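Local coordinates for protein heme oxygenase (Leptospira interrogans, PDB 5KZL) that catalyses the oxygen-dependent opening of heme to biliverdin, with release of iron and carbon monoxide, at residues E49-Y53 / W96-Q102; N65-L71 / P122-A126; L134-S138 / F173-R178. The protein carries 1 engineered substitution. All coordinates share one frame; numbering follows the deposited sequence.

From the N terminus, helix 41-64 supplies the first half of contact 1, and 42 residues later the loop 96-102, between helices 82-93 and 105-120, closes it. Before that closure the chain opens contact 2 at the loop 65-71, which follows helix 41-64; its partner 122-126 leads into helix 125-151. The segments of contacts 1 and 2 therefore alternate and the two loops cross, although the contacts lie about 27 Å apart, centre to centre. Contact 3 comes in series after both, pairing helix 125-151 with helix 170-183 beside the heme. Contacts 2 and 3 share helix 125-151, so that one helix runs from a loop-packed start to the heme pocket.

Contact 1 (E49-Y53 / W96-Q102); sequences EAFYY and WKPNDHQ
Glu49 and Tyr53, one turn apart on helix 41-64, take the polar bonds with the loop 96-102. Trp96 NE1 donates to Glu49 OE2 at 3.0 Å, with an N-H...O angle of 147°; OE2 lies only modestly tilted from the indole plane, whereas the indole reaches the oxygen from above the carboxylate plane. The same oxygen sits 2.9 Å from His101 ND1, but the angle there is too poor for a hydrogen bond. Water 1 makes the indirect link instead, donating to Glu49 OE1 at 2.7 Å and bonding His101 ND1 at 2.9 Å in the plane of the imidazole. The second direct bond runs from Tyr53 OH to His101 O, 2.7 Å long, and approaches from above the carbonyl plane.

Tyr52, Tyr53 and Trp96 form an aromatic cluster that joins helix 41-64 to the loop between helices 82-93 and 105-120. Trp96 presents the edge of its six-membered ring to a face of Tyr52 in a T-shaped pair, with centroids 5.1 Å apart and planes at 68°; CH2 and CZ3 make the touch, CH2 coming to 3.6 Å from Tyr52 CD2. Tyr53 meets the same indole obliquely, its CZ 3.9 Å from Trp96 CH2. Trp96 reaches this place because its CG is anti to the backbone N (chi1 -175°), which extends the ring toward helix 41-64; Tyr93, at the end of helix 82-93, also meets the indole.

One edge of the indole is thus tied to a carboxylate while the benzo end is packed against two tyrosines, a combination that restricts rotation of the ring. The nearby carboxylate may also favour protonation of His101.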
loop_
_atom_site.group_PDB
_atom_site.type_symbol
_atom_site.label_atom_id
_atom_site.label_comp_id
_atom_site.label_asym_id
_atom_site.label_seq_id
_atom_site.Cartn_x
_atom_site.Cartn_y
_atom_site.Cartn_z
ATOM N N GLU A 49 -11.099 -2.957 4.617
ATOM C CA GLU A 49 -12.046 -2.540 3.573
ATOM C C GLU A 49 -11.505 -1.372 2.809
ATOM O O GLU A 49 -11.589 -1.378 1.590
ATOM C CB GLU A 49 -13.382 -2.142 4.169
ATOM C CG GLU A 49 -14.132 -3.324 4.731
ATOM C CD GLU A 49 -15.421 -2.924 5.403
ATOM O OE1 GLU A 49 -15.645 -1.714 5.621
ATOM O OE2 GLU A 49 -16.224 -3.829 5.693
ATOM N N ALA A 50 -10.969 -0.358 3.526
ATOM C CA ALA A 50 -10.383 0.830 2.905
ATOM C C ALA A 50 -9.222 0.413 1.988
ATOM O O ALA A 50 -9.163 0.887 0.861
ATOM C CB ALA A 50 -9.898 1.809 3.968
ATOM N N PHE A 51 -8.345 -0.516 2.448
ATOM C CA PHE A 51 -7.234 -1.021 1.636
ATOM C C PHE A 51 -7.748 -1.810 0.439
ATOM O O PHE A 51 -7.189 -1.679 -0.646
ATOM C CB PHE A 51 -6.265 -1.862 2.476
ATOM C CG PHE A 51 -5.264 -1.066 3.290
ATOM C CD1 PHE A 51 -4.833 0.192 2.866
ATOM C CD2 PHE A 51 -4.690 -1.607 4.437
ATOM C CE1 PHE A 51 -3.889 0.911 3.606
ATOM C CE2 PHE A 51 -3.712 -0.908 5.142
ATOM C CZ PHE A 51 -3.343 0.360 4.745
ATOM N N TYR A 52 -8.821 -2.595 0.614
ATOM C CA TYR A 52 -9.378 -3.302 -0.538
ATOM C C TYR A 52 -9.664 -2.334 -1.705
ATOM O O TYR A 52 -9.228 -2.594 -2.833
ATOM C CB TYR A 52 -10.639 -4.101 -0.193
ATOM C CG TYR A 52 -11.270 -4.639 -1.463
ATOM C CD1 TYR A 52 -10.750 -5.764 -2.098
ATOM C CD2 TYR A 52 -12.284 -3.934 -2.115
ATOM C CE1 TYR A 52 -11.276 -6.221 -3.312
ATOM C CE2 TYR A 52 -12.824 -4.386 -3.318
ATOM C CZ TYR A 52 -12.310 -5.526 -3.919
ATOM O OH TYR A 52 -12.822 -5.964 -5.115
ATOM N N TYR A 53 -10.406 -1.248 -1.443
ATOM C CA TYR A 53 -10.765 -0.298 -2.502
ATOM C C TYR A 53 -9.530 0.387 -3.105
ATOM O O TYR A 53 -9.435 0.584 -4.319
ATOM C CB TYR A 53 -11.826 0.694 -1.992
ATOM C CG TYR A 53 -13.150 0.017 -1.734
ATOM C CD1 TYR A 53 -13.853 -0.595 -2.769
ATOM C CD2 TYR A 53 -13.684 -0.051 -0.447
ATOM C CE1 TYR A 53 -15.058 -1.254 -2.536
ATOM C CE2 TYR A 53 -14.881 -0.728 -0.197
ATOM C CZ TYR A 53 -15.580 -1.297 -1.255
ATOM O OH TYR A 53 -16.785 -1.941 -1.071
ATOM N N TRP A 96 -17.996 -11.283 2.726
ATOM C CA TRP A 96 -17.887 -9.845 2.608
ATOM C C TRP A 96 -18.576 -9.338 1.357
ATOM O O TRP A 96 -18.146 -9.620 0.249
ATOM C CB TRP A 96 -16.444 -9.331 2.747
ATOM C CG TRP A 96 -16.341 -7.837 2.742
ATOM C CD1 TRP A 96 -16.720 -6.980 3.738
ATOM C CD2 TRP A 96 -15.801 -7.021 1.694
ATOM N NE1 TRP A 96 -16.449 -5.680 3.373
ATOM C CE2 TRP A 96 -15.898 -5.675 2.116
ATOM C CE3 TRP A 96 -15.237 -7.296 0.437
ATOM C CZ2 TRP A 96 -15.474 -4.605 1.316
ATOM C CZ3 TRP A 96 -14.812 -6.234 -0.354
ATOM C CH2 TRP A 96 -14.926 -4.910 0.089
ATOM N N LYS A 97 -19.651 -8.572 1.557
ATOM C CA LYS A 97 -20.420 -7.954 0.477
ATOM C C LYS A 97 -19.956 -6.471 0.301
ATOM O O LYS A 97 -20.211 -5.661 1.200
ATOM C CB LYS A 97 -21.943 -8.066 0.769
ATOM C CG LYS A 97 -22.851 -7.307 -0.211
ATOM C CD LYS A 97 -23.244 -8.136 -1.438
ATOM C CE LYS A 97 -23.742 -7.280 -2.580
ATOM N NZ LYS A 97 -25.047 -6.634 -2.276
ATOM N N PRO A 98 -19.269 -6.115 -0.827
ATOM C CA PRO A 98 -18.832 -4.714 -1.022
ATOM C C PRO A 98 -19.960 -3.675 -0.979
ATOM O O PRO A 98 -19.752 -2.585 -0.460
ATOM C CB PRO A 98 -18.148 -4.743 -2.405
ATOM C CG PRO A 98 -17.724 -6.167 -2.578
ATOM C CD PRO A 98 -18.839 -6.960 -1.960
ATOM N N ASN A 99 -21.155 -4.009 -1.499
ATOM C CA ASN A 99 -22.276 -3.066 -1.497
ATOM C C ASN A 99 -22.805 -2.801 -0.083
ATOM O O ASN A 99 -23.325 -1.715 0.186
ATOM C CB ASN A 99 -23.370 -3.504 -2.472
ATOM C CG ASN A 99 -22.863 -3.601 -3.894
ATOM O OD1 ASN A 99 -22.026 -4.453 -4.229
ATOM N ND2 ASN A 99 -23.331 -2.706 -4.756
ATOM N N ASP A 100 -22.600 -3.753 0.833
ATOM C CA ASP A 100 -22.972 -3.594 2.242
ATOM C C ASP A 100 -21.870 -2.809 2.981
ATOM O O ASP A 100 -22.114 -2.281 4.072
ATOM C CB ASP A 100 -23.211 -4.967 2.909
ATOM C CG ASP A 100 -24.534 -5.633 2.556
ATOM O OD1 ASP A 100 -25.491 -4.905 2.187
ATOM O OD2 ASP A 100 -24.622 -6.878 2.676
ATOM N N HIS A 101 -20.658 -2.726 2.364
ATOM C CA HIS A 101 -19.490 -2.044 2.927
ATOM C C HIS A 101 -18.815 -1.172 1.861
ATOM O O HIS A 101 -17.686 -1.466 1.435
ATOM C CB HIS A 101 -18.513 -3.082 3.502
ATOM C CG HIS A 101 -19.132 -4.022 4.493
ATOM N ND1 HIS A 101 -19.162 -3.727 5.846
ATOM C CD2 HIS A 101 -19.732 -5.219 4.291
ATOM C CE1 HIS A 101 -19.768 -4.752 6.424
ATOM N NE2 HIS A 101 -20.134 -5.673 5.529
ATOM N N GLN A 102 -19.547 -0.126 1.392
ATOM C CA GLN A 102 -19.136 0.837 0.355
ATOM C C GLN A 102 -17.934 1.677 0.827
ATOM O O GLN A 102 -17.801 1.871 2.033
ATOM C CB GLN A 102 -20.311 1.760 -0.020
ATOM C CG GLN A 102 -21.463 1.010 -0.687
ATOM C CD GLN A 102 -22.337 1.866 -1.577
ATOM O OE1 GLN A 102 -22.182 3.091 -1.679
ATOM N NE2 GLN A 102 -23.287 1.226 -2.248
HETATM O O HOH W 1 -17.886 -1.453 7.019
#

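Contact 2 (N65-L71 / P122-A126); sequences NKNNLVL and PELLA
Pro122, Glu123 and Leu71 carry this contact, in which an Asx turn at Asn68, in the loop between helices 41-64 and 82-93, faces the 3-10 segment 122-124 that leads into helix 125-151. Asn68 OD1 accepts from two backbone amides, Val70 N at 2.8 Å and Leu71 N at 3.1 Å; the first lies above the carbonyl plane and the second in it, on a lone pair. With its oxygen held in this way, the amide turns ND2 to Glu123.

Glu123 reaches across with a bent chain: CG stands anti to the carbonyl carbon, and a fold at chi2 (74°) brings the carboxylate round to the asparagine. On the way, CG packs against the branched Val70, 3.7 Å from its CB.

Leu71 enters beside the backbone of the 3-10 segment. Its CD1 comes to 3.4 Å from Pro122 O, while CD2 leans over the start of the helix, 4.2 Å from Ala126 CB. Pro122 O accepts from Leu125 N, within the turn that leads into helix 125-151.

Pro122 takes part through its ring carbons. CB meets Asn65 OD1 at 3.5 Å, and CG lies near Asn68 ND2. The Asn65 amide, crossing the proline at about a right angle, bonds through ND2 to Glu61 O of helix 41-64, which connects the proline contact to the end of that helix.

The Asn68 ND2 to Glu123 OE2 bond is 3.0 Å and almost straight at 178°, with OE2 in the asparagine amide plane but approached from above the carboxylate plane.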
loop_
_atom_site.group_PDB
_atom_site.type_symbol
_atom_site.label_atom_id
_atom_site.label_comp_id
_atom_site.label_asym_id
_atom_site.label_seq_id
_atom_site.Cartn_x
_atom_site.Cartn_y
_atom_site.Cartn_z
ATOM N N ASN A 65 -1.756 0.828 -17.272
ATOM C CA ASN A 65 -0.538 1.504 -17.684
ATOM C C ASN A 65 0.706 0.631 -17.668
ATOM O O ASN A 65 1.810 1.178 -17.643
ATOM C CB ASN A 65 -0.324 2.753 -16.823
ATOM C CG ASN A 65 -1.391 3.789 -17.027
ATOM O OD1 ASN A 65 -1.506 4.404 -18.101
ATOM N ND2 ASN A 65 -2.272 3.891 -16.064
ATOM N N LYS A 66 0.558 -0.706 -17.726
ATOM C CA LYS A 66 1.715 -1.611 -17.608
ATOM C C LYS A 66 2.798 -1.410 -18.685
ATOM O O LYS A 66 3.971 -1.674 -18.395
ATOM C CB LYS A 66 1.283 -3.091 -17.529
ATOM C CG LYS A 66 0.711 -3.671 -18.820
ATOM C CD LYS A 66 0.551 -5.196 -18.731
ATOM C CE LYS A 66 -0.636 -5.591 -17.892
ATOM N NZ LYS A 66 -0.918 -7.057 -17.937
ATOM N N ASN A 67 2.415 -0.948 -19.902
ATOM C CA ASN A 67 3.383 -0.742 -20.985
ATOM C C ASN A 67 3.881 0.694 -21.109
ATOM O O ASN A 67 4.691 0.971 -21.991
ATOM C CB ASN A 67 2.872 -1.274 -22.311
ATOM C CG ASN A 67 2.873 -2.783 -22.312
ATOM O OD1 ASN A 67 3.834 -3.437 -21.860
ATOM N ND2 ASN A 67 1.771 -3.361 -22.758
ATOM N N ASN A 68 3.494 1.575 -20.170
ATOM C CA ASN A 68 4.040 2.921 -20.095
ATOM C C ASN A 68 5.574 2.773 -19.970
ATOM O O ASN A 68 6.046 1.907 -19.222
ATOM C CB ASN A 68 3.470 3.648 -18.883
ATOM C CG ASN A 68 4.068 5.010 -18.648
ATOM O OD1 ASN A 68 5.172 5.140 -18.112
ATOM N ND2 ASN A 68 3.334 6.049 -19.000
ATOM N N LEU A 69 6.336 3.567 -20.745
ATOM C CA LEU A 69 7.801 3.469 -20.788
ATOM C C LEU A 69 8.476 3.697 -19.452
ATOM O O LEU A 69 9.489 3.060 -19.171
ATOM C CB LEU A 69 8.410 4.388 -21.873
ATOM C CG LEU A 69 8.169 3.998 -23.347
ATOM C CD1 LEU A 69 8.941 4.917 -24.265
ATOM C CD2 LEU A 69 8.626 2.582 -23.622
ATOM N N VAL A 70 7.905 4.566 -18.612
ATOM C CA VAL A 70 8.472 4.810 -17.292
ATOM C C VAL A 70 8.119 3.664 -16.333
ATOM O O VAL A 70 9.008 3.178 -15.631
ATOM C CB VAL A 70 8.117 6.222 -16.752
ATOM C CG1 VAL A 70 8.412 6.350 -15.262
ATOM C CG2 VAL A 70 8.858 7.299 -17.540
ATOM N N LEU A 71 6.857 3.190 -16.340
ATOM C CA LEU A 71 6.409 2.147 -15.418
ATOM C C LEU A 71 6.850 0.723 -15.771
ATOM O O LEU A 71 6.861 -0.129 -14.886
ATOM C CB LEU A 71 4.882 2.181 -15.215
ATOM C CG LEU A 71 4.243 3.508 -14.763
ATOM C CD1 LEU A 71 2.734 3.376 -14.767
ATOM C CD2 LEU A 71 4.709 3.913 -13.360
ATOM N N PRO A 122 0.375 9.137 -15.597
ATOM C CA PRO A 122 0.583 7.733 -15.172
ATOM C C PRO A 122 1.950 7.423 -14.583
ATOM O O PRO A 122 2.020 6.556 -13.720
ATOM C CB PRO A 122 0.294 6.925 -16.444
ATOM C CG PRO A 122 0.390 7.895 -17.539
ATOM C CD PRO A 122 -0.095 9.176 -16.998
ATOM N N GLU A 123 3.011 8.182 -14.949
ATOM C CA GLU A 123 4.359 7.991 -14.371
ATOM C C GLU A 123 4.337 8.205 -12.847
ATOM O O GLU A 123 5.147 7.616 -12.130
ATOM C CB GLU A 123 5.376 8.961 -15.000
ATOM C CG GLU A 123 5.509 8.792 -16.515
ATOM C CD GLU A 123 4.384 9.315 -17.400
ATOM O OE1 GLU A 123 3.602 10.181 -16.939
ATOM O OE2 GLU A 123 4.263 8.828 -18.550
ATOM N N LEU A 124 3.417 9.051 -12.350
ATOM C CA LEU A 124 3.317 9.292 -10.901
ATOM C C LEU A 124 2.767 8.075 -10.114
ATOM O O LEU A 124 2.854 8.058 -8.882
ATOM C CB LEU A 124 2.520 10.573 -10.577
ATOM C CG LEU A 124 3.096 11.933 -11.051
ATOM C CD1 LEU A 124 2.172 13.063 -10.641
ATOM C CD2 LEU A 124 4.479 12.198 -10.460
ATOM N N LEU A 125 2.236 7.045 -10.823
ATOM C CA LEU A 125 1.802 5.805 -10.157
ATOM C C LEU A 125 3.023 5.106 -9.520
ATOM O O LEU A 125 2.855 4.304 -8.593
ATOM C CB LEU A 125 1.077 4.857 -11.134
ATOM C CG LEU A 125 -0.327 5.290 -11.568
ATOM C CD1 LEU A 125 -0.897 4.320 -12.595
ATOM C CD2 LEU A 125 -1.287 5.422 -10.353
ATOM N N ALA A 126 4.254 5.477 -9.960
ATOM C CA ALA A 126 5.492 4.975 -9.344
ATOM C C ALA A 126 5.490 5.318 -7.853
ATOM O O ALA A 126 5.943 4.512 -7.049
ATOM C CB ALA A 126 6.727 5.580 -10.020
#

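Contact 3 (L134-S138 / F173-R178); sequences LGDLS and FKQNYR. With HEM (protoporphyrin IX containing Fe), chain B.
Segments 134-138 and 173-178 are helical and run nearly antiparallel, their directions 160° apart and their axes 10.7 Å from each other at closest approach, with Leu137 and Lys174 the facing pair of CA atoms. No hydrogen bond joins the two directly, and the interface is mainly aliphatic and aromatic.

Leu134 and Leu137, three residues apart, both send CG anti to the backbone N (chi1 -171° and -162°), which extends their methyl groups to helix 170-183. Leu134 CD2 lies 3.8 Å from Tyr177 CD1 and also meets Arg178 CG. Leu137 CD2 is wedged between Phe173 CD1, at 3.5 Å, and Lys174 CG. The Tyr177 hydroxyl continues past the leucine to bond Ser129 OG, earlier on helix 125-151.

Lys174 crosses Leu137 obliquely, its CG against Leu137 CD2 and CG, then bends at chi3 so that CE passes Ser138 OG and NZ donates to propionate oxygen O2D of the heme at 2.9 Å. Water 3 also accepts from NZ, and donates to Ser138 O, so the ammonium bridges the propionate and the opposing helix. Ser138 OG turns back to Leu134 O at 2.7 Å; that carbonyl accepts Ser138 N as well, from the opposite face of its plane.

On the heme side Gly135 has no side chain, and its CA approaches C4A of the porphyrin to 3.2 Å. Gly135 O accepts from water 2, which in turn lies 2.3 Å from the iron. A helix that brings a glycine CA against the porphyrin, with its carbonyl accepting from the iron-bound water, is characteristic of the distal helix of the heme oxygenase fold.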
loop_
_atom_site.group_PDB
_atom_site.type_symbol
_atom_site.label_atom_id
_atom_site.label_comp_id
_atom_site.label_asym_id
_atom_site.label_seq_id
_atom_site.Cartn_x
_atom_site.Cartn_y
_atom_site.Cartn_z
ATOM N N LEU A 134 6.323 -0.985 -1.523
ATOM C CA LEU A 134 7.619 -1.175 -0.862
ATOM C C LEU A 134 7.446 -1.195 0.668
ATOM O O LEU A 134 8.118 -1.977 1.333
ATOM C CB LEU A 134 8.714 -0.183 -1.349
ATOM C CG LEU A 134 10.138 -0.473 -0.841
ATOM C CD1 LEU A 134 10.595 -1.920 -1.135
ATOM C CD2 LEU A 134 11.121 0.545 -1.366
ATOM N N GLY A 135 6.480 -0.429 1.182
ATOM C CA GLY A 135 6.129 -0.439 2.605
ATOM C C GLY A 135 5.600 -1.796 3.034
ATOM O O GLY A 135 6.021 -2.334 4.063
ATOM N N ASP A 136 4.704 -2.382 2.210
ATOM C CA ASP A 136 4.097 -3.705 2.474
ATOM C C ASP A 136 5.171 -4.795 2.505
ATOM O O ASP A 136 5.204 -5.620 3.415
ATOM C CB ASP A 136 3.081 -4.086 1.399
ATOM C CG ASP A 136 1.866 -3.196 1.264
ATOM O OD1 ASP A 136 1.496 -2.533 2.257
ATOM O OD2 ASP A 136 1.269 -3.189 0.175
ATOM N N LEU A 137 6.050 -4.787 1.514
ATOM C CA LEU A 137 7.126 -5.769 1.487
ATOM C C LEU A 137 8.083 -5.587 2.683
ATOM O O LEU A 137 8.498 -6.584 3.279
ATOM C CB LEU A 137 7.892 -5.676 0.166
ATOM C CG LEU A 137 8.740 -6.901 -0.181
ATOM C CD1 LEU A 137 7.904 -8.169 -0.239
ATOM C CD2 LEU A 137 9.435 -6.696 -1.483
ATOM N N SER A 138 8.389 -4.322 3.061
ATOM C CA SER A 138 9.298 -4.034 4.173
ATOM C C SER A 138 8.733 -4.381 5.551
ATOM O O SER A 138 9.468 -4.888 6.392
ATOM C CB SER A 138 9.781 -2.588 4.125
ATOM O OG SER A 138 10.313 -2.306 2.841
ATOM N N PHE A 173 14.176 -9.276 -3.314
ATOM C CA PHE A 173 13.141 -8.546 -4.048
ATOM C C PHE A 173 13.115 -7.064 -3.683
ATOM O O PHE A 173 12.984 -6.230 -4.572
ATOM C CB PHE A 173 11.755 -9.163 -3.832
ATOM C CG PHE A 173 10.748 -8.772 -4.891
ATOM C CD1 PHE A 173 10.074 -7.555 -4.821
ATOM C CD2 PHE A 173 10.466 -9.624 -5.952
ATOM C CE1 PHE A 173 9.148 -7.194 -5.805
ATOM C CE2 PHE A 173 9.544 -9.256 -6.943
ATOM C CZ PHE A 173 8.873 -8.060 -6.846
ATOM N N LYS A 174 13.264 -6.722 -2.388
ATOM C CA LYS A 174 13.309 -5.322 -1.953
ATOM C C LYS A 174 14.465 -4.599 -2.649
ATOM O O LYS A 174 14.276 -3.486 -3.138
ATOM C CB LYS A 174 13.514 -5.240 -0.435
ATOM C CG LYS A 174 12.255 -5.509 0.403
ATOM C CD LYS A 174 12.589 -5.851 1.853
ATOM C CE LYS A 174 13.359 -4.815 2.638
ATOM N NZ LYS A 174 13.823 -5.363 3.954
ATOM N N GLN A 175 15.649 -5.258 -2.726
ATOM C CA GLN A 175 16.845 -4.710 -3.370
ATOM C C GLN A 175 16.587 -4.503 -4.854
ATOM O O GLN A 175 16.845 -3.412 -5.377
ATOM C CB GLN A 175 18.068 -5.634 -3.161
ATOM C CG GLN A 175 18.548 -5.686 -1.706
ATOM C CD GLN A 175 19.544 -6.788 -1.416
ATOM O OE1 GLN A 175 19.744 -7.733 -2.192
ATOM N NE2 GLN A 175 20.150 -6.719 -0.248
ATOM N N ASN A 176 15.991 -5.528 -5.513
ATOM C CA ASN A 176 15.660 -5.510 -6.929
ATOM C C ASN A 176 14.645 -4.408 -7.225
ATOM O O ASN A 176 14.760 -3.738 -8.246
ATOM C CB ASN A 176 15.142 -6.870 -7.368
ATOM C CG ASN A 176 16.195 -7.949 -7.459
ATOM O OD1 ASN A 176 17.368 -7.753 -7.131
ATOM N ND2 ASN A 176 15.783 -9.122 -7.902
ATOM N N TYR A 177 13.687 -4.191 -6.312
ATOM C CA TYR A 177 12.693 -3.130 -6.412
ATOM C C TYR A 177 13.365 -1.749 -6.382
ATOM O O TYR A 177 13.016 -0.892 -7.195
ATOM C CB TYR A 177 11.624 -3.256 -5.301
ATOM C CG TYR A 177 10.528 -2.221 -5.425
ATOM C CD1 TYR A 177 10.676 -0.953 -4.867
ATOM C CD2 TYR A 177 9.377 -2.481 -6.171
ATOM C CE1 TYR A 177 9.712 0.036 -5.056
ATOM C CE2 TYR A 177 8.390 -1.509 -6.337
ATOM C CZ TYR A 177 8.580 -0.245 -5.799
ATOM O OH TYR A 177 7.635 0.717 -5.925
ATOM N N ARG A 178 14.267 -1.508 -5.411
ATOM C CA ARG A 178 14.929 -0.203 -5.309
ATOM C C ARG A 178 15.845 0.030 -6.517
ATOM O O ARG A 178 15.876 1.141 -7.046
ATOM C CB ARG A 178 15.675 -0.039 -3.978
ATOM C CG ARG A 178 14.755 -0.105 -2.770
ATOM C CD ARG A 178 15.532 0.127 -1.500
ATOM N NE ARG A 178 15.750 1.562 -1.288
ATOM C CZ ARG A 178 16.937 2.149 -1.184
ATOM N NH1 ARG A 178 18.051 1.424 -1.208
ATOM N NH2 ARG A 178 17.019 3.460 -0.994
HETATM C CHA HEM B . 9.636 0.896 5.491
HETATM C CHB HEM B . 5.547 2.824 4.056
HETATM C CHC HEM B . 3.803 2.144 8.454
HETATM C CHD HEM B . 7.497 -0.520 9.501
HETATM C C1A HEM B . 8.671 1.466 4.733
HETATM C C2A HEM B . 8.883 1.926 3.392
HETATM C C3A HEM B . 7.740 2.489 3.009
HETATM C C4A HEM B . 6.828 2.367 4.058
HETATM C CMA HEM B . 7.435 3.090 1.694
HETATM C CAA HEM B . 10.137 1.803 2.563
HETATM C CBA HEM B . 11.202 2.866 2.915
HETATM C CGA HEM B . 12.324 2.791 1.966
HETATM O O1A HEM B . 12.588 3.718 1.264
HETATM O O2A HEM B . 12.963 1.752 1.915
HETATM C C1B HEM B . 4.695 2.835 5.147
HETATM C C2B HEM B . 3.391 3.480 5.149
HETATM C C3B HEM B . 2.923 3.278 6.396
HETATM C C4B HEM B . 3.947 2.525 7.138
HETATM C CMB HEM B . 2.691 4.169 4.027
HETATM C CAB HEM B . 1.711 3.679 6.991
HETATM C CBB HEM B . 1.083 4.531 6.358
HETATM C C1C HEM B . 4.552 1.236 9.114
HETATM C C2C HEM B . 4.178 0.520 10.285
HETATM C C3C HEM B . 5.247 -0.248 10.565
HETATM C C4C HEM B . 6.245 -0.024 9.551
HETATM C CMC HEM B . 2.851 0.611 11.037
HETATM C CAC HEM B . 5.326 -1.141 11.698
HETATM C CBC HEM B . 6.156 -2.102 11.704
HETATM C C1D HEM B . 8.436 -0.260 8.524
HETATM C C2D HEM B . 9.822 -0.792 8.574
HETATM C C3D HEM B . 10.389 -0.426 7.453
HETATM C C4D HEM B . 9.378 0.349 6.719
HETATM C CMD HEM B . 10.413 -1.639 9.646
HETATM C CAD HEM B . 11.815 -0.704 7.062
HETATM C CBD HEM B . 12.061 -2.100 6.626
HETATM C CGD HEM B . 13.478 -2.349 6.220
HETATM O O1D HEM B . 14.208 -1.466 5.976
HETATM O O2D HEM B . 13.831 -3.486 6.132
HETATM N NA HEM B . 7.420 1.797 5.073
HETATM N NB HEM B . 4.905 2.374 6.331
HETATM N NC HEM B . 5.763 0.884 8.748
HETATM N ND HEM B . 8.246 0.394 7.399
HETATM FE FE HEM B . 6.633 1.358 6.902
HETATM O O HOH W 2 5.728 -0.600 6.169
HETATM O O HOH W 3 11.719 -6.309 5.760
#